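PDB 5N4B: dual function macrocyclase-peptidase POPB, which cleaves peptides on the C-terminal side of proline and macrocyclises a peptide precursor in the biosynthesis of amanitin toxins. Local coordinates for residues Y217-A222 with M236-K241; D196-F201 with T244-D249; I250-D255 with S300-R305. The protein carries 1 engineered substitution. One frame throughout, in Å; residues are numbered along the deposited sequence.

Interaction 1: Y217-A222 with M236-K241; sequences YQRYPA and MMCYHK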
loop_
_atom_site.group_PDB
_atom_site.type_symbol
_atom_site.label_atom_id
_atom_site.label_comp_id
_atom_site.label_asym_id
_atom_site.label_seq_id
_atom_site.Cartn_x
_atom_site.Cartn_y
_atom_site.Cartn_z
ATOM N N TYR A 217 7.277 -9.488 17.421
ATOM C CA TYR A 217 7.104 -9.745 15.996
ATOM C C TYR A 217 6.123 -10.902 15.828
ATOM O O TYR A 217 6.056 -11.807 16.664
ATOM C CB TYR A 217 8.452 -10.079 15.350
ATOM C CG TYR A 217 8.991 -11.422 15.752
ATOM C CD1 TYR A 217 9.606 -11.631 16.993
ATOM C CD2 TYR A 217 8.790 -12.503 14.944
ATOM C CE1 TYR A 217 10.029 -12.880 17.369
ATOM C CE2 TYR A 217 9.198 -13.769 15.326
ATOM C CZ TYR A 217 9.795 -13.956 16.545
ATOM O OH TYR A 217 10.189 -15.243 16.935
ATOM N N GLN A 218 5.378 -10.875 14.725
ATOM C CA GLN A 218 4.454 -11.950 14.393
ATOM C C GLN A 218 5.157 -12.980 13.523
ATOM O O GLN A 218 5.813 -12.643 12.530
ATOM C CB GLN A 218 3.229 -11.427 13.680
ATOM C CG GLN A 218 2.266 -12.566 13.307
ATOM C CD GLN A 218 0.955 -12.011 12.867
ATOM O OE1 GLN A 218 -0.026 -12.102 13.588
ATOM N NE2 GLN A 218 0.926 -11.356 11.711
ATOM N N ARG A 219 5.004 -14.235 13.878
ATOM C CA ARG A 219 5.522 -15.275 13.019
ATOM C C ARG A 219 4.530 -16.415 12.844
ATOM O O ARG A 219 3.497 -16.507 13.505
ATOM C CB ARG A 219 6.832 -15.831 13.497
ATOM C CG ARG A 219 6.657 -16.397 14.873
ATOM C CD ARG A 219 7.657 -17.454 15.156
ATOM N NE ARG A 219 7.535 -18.633 14.298
ATOM C CZ ARG A 219 8.317 -19.685 14.429
ATOM N NH1 ARG A 219 9.259 -19.693 15.372
ATOM N NH2 ARG A 219 8.141 -20.702 13.615
ATOM N N TYR A 220 4.851 -17.247 11.910
ATOM C CA TYR A 220 4.038 -18.374 11.508
ATOM C C TYR A 220 4.742 -19.688 11.776
ATOM O O TYR A 220 5.952 -19.696 12.019
ATOM C CB TYR A 220 3.675 -18.231 10.044
ATOM C CG TYR A 220 2.626 -17.165 9.865
ATOM C CD1 TYR A 220 1.272 -17.487 9.937
ATOM C CD2 TYR A 220 2.971 -15.830 9.728
ATOM C CE1 TYR A 220 0.291 -16.530 9.789
ATOM C CE2 TYR A 220 1.980 -14.868 9.601
ATOM C CZ TYR A 220 0.661 -15.232 9.634
ATOM O OH TYR A 220 -0.305 -14.226 9.507
ATOM N N PRO A 221 4.032 -20.814 11.731
ATOM C CA PRO A 221 4.698 -22.093 11.946
ATOM C C PRO A 221 5.746 -22.334 10.887
ATOM O O PRO A 221 5.554 -21.977 9.715
ATOM C CB PRO A 221 3.558 -23.106 11.845
ATOM C CG PRO A 221 2.320 -22.309 12.260
ATOM C CD PRO A 221 2.566 -20.938 11.687
ATOM N N ALA A 222 6.853 -22.949 11.317
ATOM C CA ALA A 222 7.879 -23.355 10.363
ATOM C C ALA A 222 7.284 -24.418 9.463
ATOM O O ALA A 222 6.448 -25.208 9.896
ATOM C CB ALA A 222 9.101 -23.909 11.105
ATOM N N MET A 236 1.461 -16.358 15.526
ATOM C CA MET A 236 1.891 -16.220 16.909
ATOM C C MET A 236 2.532 -14.854 17.061
ATOM O O MET A 236 3.436 -14.493 16.295
ATOM C CB MET A 236 2.968 -17.271 17.273
ATOM C CG MET A 236 2.494 -18.693 17.181
ATOM S SD MET A 236 3.842 -19.874 17.048
ATOM C CE MET A 236 4.073 -19.818 15.270
ATOM N N MET A 237 2.129 -14.106 18.072
ATOM C CA MET A 237 2.886 -12.927 18.471
ATOM C C MET A 237 3.968 -13.376 19.446
ATOM O O MET A 237 3.678 -13.994 20.475
ATOM C CB MET A 237 1.976 -11.865 19.090
ATOM C CG MET A 237 2.689 -10.607 19.516
ATOM S SD MET A 237 3.565 -9.722 18.235
ATOM C CE MET A 237 2.199 -9.306 17.170
ATOM N N CYS A 238 5.205 -13.073 19.122
ATOM C CA CYS A 238 6.357 -13.582 19.825
ATOM C C CYS A 238 7.261 -12.447 20.251
ATOM O O CYS A 238 7.145 -11.305 19.754
ATOM C CB CYS A 238 7.167 -14.525 18.936
ATOM S SG CYS A 238 6.294 -16.051 18.535
ATOM N N TYR A 239 8.156 -12.773 21.178
ATOM C CA TYR A 239 9.168 -11.855 21.678
ATOM C C TYR A 239 10.544 -12.472 21.524
ATOM O O TYR A 239 10.764 -13.613 21.947
ATOM C CB TYR A 239 8.894 -11.504 23.145
ATOM C CG TYR A 239 9.928 -10.663 23.780
ATOM C CD1 TYR A 239 10.014 -9.281 23.590
ATOM C CD2 TYR A 239 10.854 -11.289 24.608
ATOM C CE1 TYR A 239 11.052 -8.565 24.259
ATOM C CE2 TYR A 239 11.845 -10.605 25.214
ATOM C CZ TYR A 239 11.936 -9.285 25.060
ATOM O OH TYR A 239 13.006 -8.716 25.754
ATOM N N HIS A 240 11.450 -11.735 20.887
ATOM C CA HIS A 240 12.836 -12.126 20.695
ATOM C C HIS A 240 13.752 -11.266 21.549
ATOM O O HIS A 240 13.727 -10.034 21.438
ATOM C CB HIS A 240 13.238 -11.953 19.231
ATOM C CG HIS A 240 14.664 -12.284 19.003
ATOM N ND1 HIS A 240 15.137 -13.563 19.157
ATOM C CD2 HIS A 240 15.746 -11.512 18.789
ATOM C CE1 HIS A 240 16.447 -13.582 18.966
ATOM N NE2 HIS A 240 16.845 -12.346 18.734
ATOM N N LYS A 241 14.568 -11.911 22.404
ATOM C CA LYS A 241 15.578 -11.228 23.189
ATOM C C LYS A 241 16.859 -11.096 22.369
ATOM O O LYS A 241 17.349 -12.080 21.792
ATOM C CB LYS A 241 15.815 -12.030 24.467
ATOM C CG LYS A 241 16.916 -11.453 25.322
ATOM C CD LYS A 241 17.072 -12.267 26.604
ATOM C CE LYS A 241 18.147 -11.642 27.462
ATOM N NZ LYS A 241 18.590 -12.608 28.523
#

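Interaction 2: D196-F201 with T244-D249; sequences DEVKWF and TTQEED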
loop_
_atom_site.group_PDB
_atom_site.type_symbol
_atom_site.label_atom_id
_atom_site.label_comp_id
_atom_site.label_asym_id
_atom_site.label_seq_id
_atom_site.Cartn_x
_atom_site.Cartn_y
_atom_site.Cartn_z
ATOM N N ASP A 196 21.724 -13.805 15.829
ATOM C CA ASP A 196 20.265 -13.877 15.900
ATOM C C ASP A 196 19.675 -14.025 14.504
ATOM O O ASP A 196 20.016 -13.263 13.608
ATOM C CB ASP A 196 19.715 -12.580 16.477
ATOM C CG ASP A 196 20.206 -12.277 17.894
ATOM O OD1 ASP A 196 21.387 -12.537 18.202
ATOM O OD2 ASP A 196 19.406 -11.714 18.691
ATOM N N GLU A 197 18.750 -14.960 14.327
ATOM C CA GLU A 197 18.059 -15.140 13.060
ATOM C C GLU A 197 16.609 -15.492 13.362
ATOM O O GLU A 197 16.303 -16.604 13.793
ATOM C CB GLU A 197 18.740 -16.221 12.224
ATOM C CG GLU A 197 18.066 -16.426 10.888
ATOM C CD GLU A 197 18.872 -17.313 9.952
ATOM O OE1 GLU A 197 19.110 -18.482 10.333
ATOM O OE2 GLU A 197 19.323 -16.817 8.887
ATOM N N VAL A 198 15.718 -14.547 13.161
ATOM C CA VAL A 198 14.332 -14.681 13.569
ATOM C C VAL A 198 13.490 -14.953 12.316
ATOM O O VAL A 198 13.130 -14.028 11.576
ATOM C CB VAL A 198 13.889 -13.432 14.336
ATOM C CG1 VAL A 198 12.450 -13.514 14.722
ATOM C CG2 VAL A 198 14.760 -13.242 15.564
ATOM N N LYS A 199 13.203 -16.211 12.044
ATOM C CA LYS A 199 12.552 -16.653 10.820
ATOM C C LYS A 199 11.033 -16.615 10.957
ATOM O O LYS A 199 10.452 -16.506 12.055
ATOM C CB LYS A 199 12.998 -18.079 10.492
ATOM C CG LYS A 199 14.488 -18.119 10.089
ATOM C CD LYS A 199 14.960 -19.537 9.766
ATOM C CE LYS A 199 14.240 -20.123 8.544
ATOM N NZ LYS A 199 14.528 -19.487 7.229
ATOM N N TRP A 200 10.379 -16.700 9.798
ATOM C CA TRP A 200 8.941 -16.926 9.678
ATOM C C TRP A 200 8.113 -15.694 9.996
ATOM O O TRP A 200 6.940 -15.777 10.312
ATOM C CB TRP A 200 8.477 -18.155 10.505
ATOM C CG TRP A 200 9.322 -19.358 10.190
ATOM C CD1 TRP A 200 10.250 -19.940 11.002
ATOM C CD2 TRP A 200 9.343 -20.080 8.977
ATOM N NE1 TRP A 200 10.849 -20.976 10.359
ATOM C CE2 TRP A 200 10.324 -21.083 9.105
ATOM C CE3 TRP A 200 8.628 -19.984 7.781
ATOM C CZ2 TRP A 200 10.581 -22.015 8.093
ATOM C CZ3 TRP A 200 8.913 -20.878 6.770
ATOM C CH2 TRP A 200 9.882 -21.892 6.943
ATOM N N PHE A 201 8.723 -14.514 9.856
ATOM C CA PHE A 201 8.105 -13.242 10.184
ATOM C C PHE A 201 7.231 -12.769 9.030
ATOM O O PHE A 201 7.660 -12.745 7.860
ATOM C CB PHE A 201 9.223 -12.224 10.451
ATOM C CG PHE A 201 8.782 -10.768 10.525
ATOM C CD1 PHE A 201 7.843 -10.369 11.421
ATOM C CD2 PHE A 201 9.364 -9.808 9.722
ATOM C CE1 PHE A 201 7.436 -9.025 11.482
ATOM C CE2 PHE A 201 8.997 -8.477 9.802
ATOM C CZ PHE A 201 8.051 -8.087 10.689
ATOM N N THR A 244 20.149 -13.870 21.415
ATOM C CA THR A 244 19.709 -15.247 21.583
ATOM C C THR A 244 19.293 -15.777 20.222
ATOM O O THR A 244 19.077 -15.014 19.279
ATOM C CB THR A 244 18.508 -15.408 22.549
ATOM O OG1 THR A 244 17.333 -14.760 21.990
ATOM C CG2 THR A 244 18.784 -14.852 23.896
ATOM N N THR A 245 19.179 -17.103 20.144
ATOM C CA THR A 245 18.588 -17.752 18.985
ATOM C C THR A 245 17.063 -17.810 19.150
ATOM O O THR A 245 16.507 -17.677 20.246
ATOM C CB THR A 245 19.095 -19.204 18.829
ATOM O OG1 THR A 245 18.514 -20.021 19.839
ATOM C CG2 THR A 245 20.573 -19.343 18.937
ATOM N N GLN A 246 16.379 -18.048 18.038
ATOM C CA GLN A 246 14.921 -18.029 18.030
ATOM C C GLN A 246 14.311 -19.127 18.890
ATOM O O GLN A 246 13.154 -18.991 19.298
ATOM C CB GLN A 246 14.415 -18.082 16.580
ATOM C CG GLN A 246 12.916 -17.841 16.419
ATOM C CD GLN A 246 12.499 -17.720 14.986
ATOM O OE1 GLN A 246 13.139 -18.267 14.065
ATOM N NE2 GLN A 246 11.434 -16.973 14.762
ATOM N N GLU A 247 15.079 -20.197 19.173
ATOM C CA GLU A 247 14.598 -21.241 20.064
ATOM C C GLU A 247 14.205 -20.697 21.440
ATOM O O GLU A 247 13.299 -21.235 22.083
ATOM C CB GLU A 247 15.651 -22.360 20.127
ATOM C CG GLU A 247 15.771 -23.180 18.786
ATOM C CD GLU A 247 16.701 -22.579 17.701
ATOM O OE1 GLU A 247 17.751 -23.201 17.403
ATOM O OE2 GLU A 247 16.376 -21.519 17.108
ATOM N N GLU A 248 14.803 -19.597 21.865
ATOM C CA GLU A 248 14.481 -18.989 23.150
ATOM C C GLU A 248 13.315 -17.990 23.109
ATOM O O GLU A 248 12.848 -17.547 24.161
ATOM C CB GLU A 248 15.711 -18.267 23.711
ATOM C CG GLU A 248 16.900 -19.204 24.050
ATOM C CD GLU A 248 17.975 -18.499 24.876
ATOM O OE1 GLU A 248 17.618 -17.829 25.873
ATOM O OE2 GLU A 248 19.174 -18.612 24.535
ATOM N N ASP A 249 12.780 -17.682 21.928
ATOM C CA ASP A 249 11.729 -16.678 21.836
ATOM C C ASP A 249 10.466 -17.115 22.584
ATOM O O ASP A 249 10.100 -18.294 22.604
ATOM C CB ASP A 249 11.397 -16.418 20.358
ATOM C CG ASP A 249 12.464 -15.609 19.641
ATOM O OD1 ASP A 249 13.600 -15.461 20.130
ATOM O OD2 ASP A 249 12.168 -15.149 18.512
HETATM O O HOH W 1 18.036 -17.713 15.672
#

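Interaction 3: I250-D255 with S300-R305; sequences IIVYQD and SGIHWR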
loop_
_atom_site.group_PDB
_atom_site.type_symbol
_atom_site.label_atom_id
_atom_site.label_comp_id
_atom_site.label_asym_id
_atom_site.label_seq_id
_atom_site.Cartn_x
_atom_site.Cartn_y
_atom_site.Cartn_z
ATOM N N ILE A 250 9.794 -16.139 23.170
ATOM C CA ILE A 250 8.591 -16.331 23.973
ATOM C C ILE A 250 7.374 -16.150 23.075
ATOM O O ILE A 250 7.323 -15.196 22.289
ATOM C CB ILE A 250 8.579 -15.299 25.117
ATOM C CG1 ILE A 250 9.724 -15.601 26.087
ATOM C CG2 ILE A 250 7.237 -15.300 25.837
ATOM C CD1 ILE A 250 9.992 -14.486 27.079
ATOM N N ILE A 251 6.378 -17.024 23.188
ATOM C CA ILE A 251 5.089 -16.833 22.539
ATOM C C ILE A 251 4.245 -15.980 23.480
ATOM O O ILE A 251 3.816 -16.448 24.545
ATOM C CB ILE A 251 4.375 -18.155 22.211
ATOM C CG1 ILE A 251 5.164 -18.932 21.156
ATOM C CG2 ILE A 251 2.989 -17.855 21.648
ATOM C CD1 ILE A 251 4.557 -20.319 20.833
ATOM N N VAL A 252 4.030 -14.722 23.101
ATOM C CA VAL A 252 3.246 -13.743 23.852
ATOM C C VAL A 252 1.751 -14.001 23.679
ATOM O O VAL A 252 0.956 -13.870 24.624
ATOM C CB VAL A 252 3.656 -12.342 23.344
ATOM C CG1 VAL A 252 2.763 -11.291 23.806
ATOM C CG2 VAL A 252 5.090 -12.052 23.770
ATOM N N TYR A 253 1.326 -14.381 22.480
ATOM C CA TYR A 253 -0.067 -14.724 22.255
ATOM C C TYR A 253 -0.215 -15.593 21.010
ATOM O O TYR A 253 0.441 -15.368 19.999
ATOM C CB TYR A 253 -1.003 -13.503 22.106
ATOM C CG TYR A 253 -2.450 -13.945 22.235
ATOM C CD1 TYR A 253 -2.930 -14.378 23.460
ATOM C CD2 TYR A 253 -3.306 -13.941 21.171
ATOM C CE1 TYR A 253 -4.231 -14.851 23.593
ATOM C CE2 TYR A 253 -4.635 -14.362 21.267
ATOM C CZ TYR A 253 -5.082 -14.829 22.497
ATOM O OH TYR A 253 -6.364 -15.303 22.676
ATOM N N GLN A 254 -1.138 -16.551 21.072
ATOM C CA GLN A 254 -1.669 -17.229 19.893
ATOM C C GLN A 254 -3.051 -17.757 20.240
ATOM O O GLN A 254 -3.420 -17.809 21.422
ATOM C CB GLN A 254 -0.747 -18.353 19.414
ATOM C CG GLN A 254 -0.702 -19.568 20.278
ATOM C CD GLN A 254 0.159 -20.646 19.622
ATOM O OE1 GLN A 254 -0.082 -21.057 18.477
ATOM N NE2 GLN A 254 1.153 -21.066 20.318
ATOM N N ASP A 255 -3.813 -18.123 19.213
ATOM C CA ASP A 255 -5.187 -18.592 19.431
ATOM C C ASP A 255 -5.477 -19.723 18.460
ATOM O O ASP A 255 -5.893 -19.498 17.325
ATOM C CB ASP A 255 -6.202 -17.464 19.315
ATOM C CG ASP A 255 -7.583 -17.899 19.659
ATOM O OD1 ASP A 255 -7.781 -19.123 19.804
ATOM O OD2 ASP A 255 -8.476 -17.011 19.724
ATOM N N SER A 300 7.257 -15.070 30.060
ATOM C CA SER A 300 6.143 -15.932 29.688
ATOM C C SER A 300 5.013 -15.738 30.697
ATOM O O SER A 300 5.222 -15.238 31.804
ATOM C CB SER A 300 6.558 -17.399 29.738
ATOM O OG SER A 300 7.106 -17.713 31.004
ATOM N N GLY A 301 3.801 -16.102 30.282
ATOM C CA GLY A 301 2.658 -16.068 31.188
ATOM C C GLY A 301 2.060 -14.688 31.399
ATOM O O GLY A 301 1.654 -14.355 32.509
ATOM N N ILE A 302 2.029 -13.865 30.367
ATOM C CA ILE A 302 1.541 -12.492 30.500
ATOM C C ILE A 302 0.064 -12.477 30.858
ATOM O O ILE A 302 -0.753 -13.200 30.276
ATOM C CB ILE A 302 1.794 -11.786 29.167
ATOM C CG1 ILE A 302 3.248 -11.463 29.035
ATOM C CG2 ILE A 302 0.994 -10.492 29.094
ATOM C CD1 ILE A 302 3.620 -11.198 27.615
ATOM N N HIS A 303 -0.301 -11.574 31.762
ATOM C CA HIS A 303 -1.676 -11.371 32.162
ATOM C C HIS A 303 -2.286 -10.284 31.269
ATOM O O HIS A 303 -1.917 -9.114 31.365
ATOM C CB HIS A 303 -1.759 -11.009 33.630
ATOM C CG HIS A 303 -3.154 -10.823 34.097
ATOM N ND1 HIS A 303 -4.192 -11.625 33.670
ATOM C CD2 HIS A 303 -3.699 -9.914 34.934
ATOM C CE1 HIS A 303 -5.317 -11.213 34.221
ATOM N NE2 HIS A 303 -5.047 -10.189 35.004
ATOM N N TRP A 304 -3.248 -10.671 30.438
ATOM C CA TRP A 304 -3.966 -9.728 29.587
ATOM C C TRP A 304 -5.242 -9.261 30.248
ATOM O O TRP A 304 -6.094 -10.080 30.610
ATOM C CB TRP A 304 -4.317 -10.384 28.266
ATOM C CG TRP A 304 -3.176 -10.801 27.481
ATOM C CD1 TRP A 304 -2.759 -12.085 27.226
ATOM C CD2 TRP A 304 -2.228 -9.942 26.835
ATOM N NE1 TRP A 304 -1.649 -12.067 26.468
ATOM C CE2 TRP A 304 -1.284 -10.771 26.200
ATOM C CE3 TRP A 304 -2.101 -8.546 26.715
ATOM C CZ2 TRP A 304 -0.237 -10.263 25.452
ATOM C CZ3 TRP A 304 -1.025 -8.054 25.951
ATOM C CH2 TRP A 304 -0.123 -8.913 25.356
ATOM N N ARG A 305 -5.422 -7.936 30.295
ATOM C CA ARG A 305 -6.698 -7.324 30.590
ATOM C C ARG A 305 -7.439 -7.099 29.274
ATOM O O ARG A 305 -6.942 -6.398 28.386
ATOM C CB ARG A 305 -6.507 -5.988 31.296
ATOM C CG ARG A 305 -7.795 -5.280 31.668
ATOM C CD ARG A 305 -7.532 -4.052 32.453
ATOM N NE ARG A 305 -8.767 -3.383 32.798
ATOM C CZ ARG A 305 -8.836 -2.318 33.600
ATOM N NH1 ARG A 305 -7.749 -1.797 34.142
ATOM N NH2 ARG A 305 -10.019 -1.773 33.875
HETATM O O HOH W 2 -0.755 -14.958 26.503
#

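Interaction 1: Y217-A222 with M236-K241
The Y217 ring turns one edge to strand 236-241, with Y239 C and H240 N near its plane at that edge. The guanidinium of R219 has P221 C and A222 N at its edge, and M236 CE approaches it obliquely. Y217 and R219 lie on one strand of a β-propeller blade, with P221 and A222 in the loop after it; M236 to H240 lie on the antiparallel neighbour. Y217 with C238 and R219 with M236 are hydrogen-bonded pairs, and Q218 with M237 is the non-hydrogen-bonded pair between them. R219 N donates to M236 O at 2.9 Å (166°). CG of Y217 sits between backbone N and carbonyl carbon (chi1 71°). The ring is therefore turned back toward the neighbouring strand, and its CZ lies 3.6 Å from C238 CB. C238 SG is 5.2 Å from the Y217 ring centroid, an oblique sulfur-aromatic contact. Y217 OH bonds to D249 and Q246. The side chains of Y220 and catalytic H699 are about 8 Å apart, so this end of the blade lies near the active site. R219 grips one oxygen side-on: NE at 3.0 Å and NH2 at 2.9 Å both donate to Y220 O, in the guanidinium plane.

Interaction 2: D196-F201 with T244-D249
Two direct hydrogen bonds carry this contact, and both are made by the side-chain amide of Q246, one as donor and one as acceptor. Q246 is extended, with CG anti to the backbone N (chi1 -171°), and its amide lies alongside the backbone of K199. Q246 NE2 donates to K199 O at 2.9 Å. That bond is almost straight (178°), lies in the amide plane and meets a lone pair of the carbonyl. In return K199 N donates to Q246 OE1 at 2.9 Å, from above the carbonyl plane. The two K199 bonds fix the rotation of the amide, and Y217 OH is a further partner of NE2. A water adds another link. It donates to E197 O at 2.8 Å and accepts from Q246 N at 2.9 Å. Van der Waals contact is slight: V198 CG1 lies against the amide, 3.6 Å from Q246 NE2, the two side chains crossing at about a right angle. D196 makes no bond to T244, although its CG lies 3.3 Å from T244 O; D196 OD2 is bonded to H240 NE2 and G243 N. D249 OD1 bonds to H240 ND1. A side-chain amide thus binds the edge-strand backbone of the preceding blade, a junction between adjacent blades of the β-propeller.

Interaction 3: I250-D255 with S300-R305
A water bridges these segments, which share no direct hydrogen bond. It donates to V252 O at 2.8 Å and accepts from W304 NE1 at 3.0 Å. The water lies in the plane of the indole, at its edge, and also near the plane of the Y253 ring. It thus sits between two aromatic side chains whose planes are nearly perpendicular (88°). The pair meets obliquely, with Y253 CD1 4.0 Å from W304 NE1. The backbone helps to set this up. V252 and Y253 both face M237 in a classic β bulge, and V252 has a helix-like backbone (psi -39°) within the strand. The side chains of V252 and Y253 can therefore both contact W304. V252 CG1, anti to the backbone N, touches the six-membered part of the indole at its edge, 3.6 Å from CZ2. The contact spans two adjacent blades of the β-propeller. Strand 250-254 is outermost in its own blade, and 300-305 leads into the outermost strand of the next. W289 of that blade meets both aromatic rings, edge-to-face with Y253. Within 300-305, I302 CG2 covers one face of the indole, 3.7 Å above its centre. The other branch of I302 points to the neighbouring blade, where CD1 packs on V252 CG1 at 3.9 Å. At the start of both segments, I250 CG2 lies 4.1 Å from S300 CA.

All three contacts lie in the β-propeller domain and centre on the blade of strands 207-208, 214-219, 236-241 and 250-254. Interaction 1 lies inside this blade. Interaction 2 ties the blade to the preceding one, and interaction 3 ties it to the following one. The centres of interactions 1 and 2 are about 8 Å apart, those of 1 and 3 about 12 Å, and those of 2 and 3 about 17 Å. Along the chain, interaction 1 is nested within the loop closed by interaction 2, and interaction 3 follows. D249 links 2 to 1. Backbone pairing of M237 with V252 links 1 to 3. The blade is thus fastened on both flanks to its neighbours in the propeller.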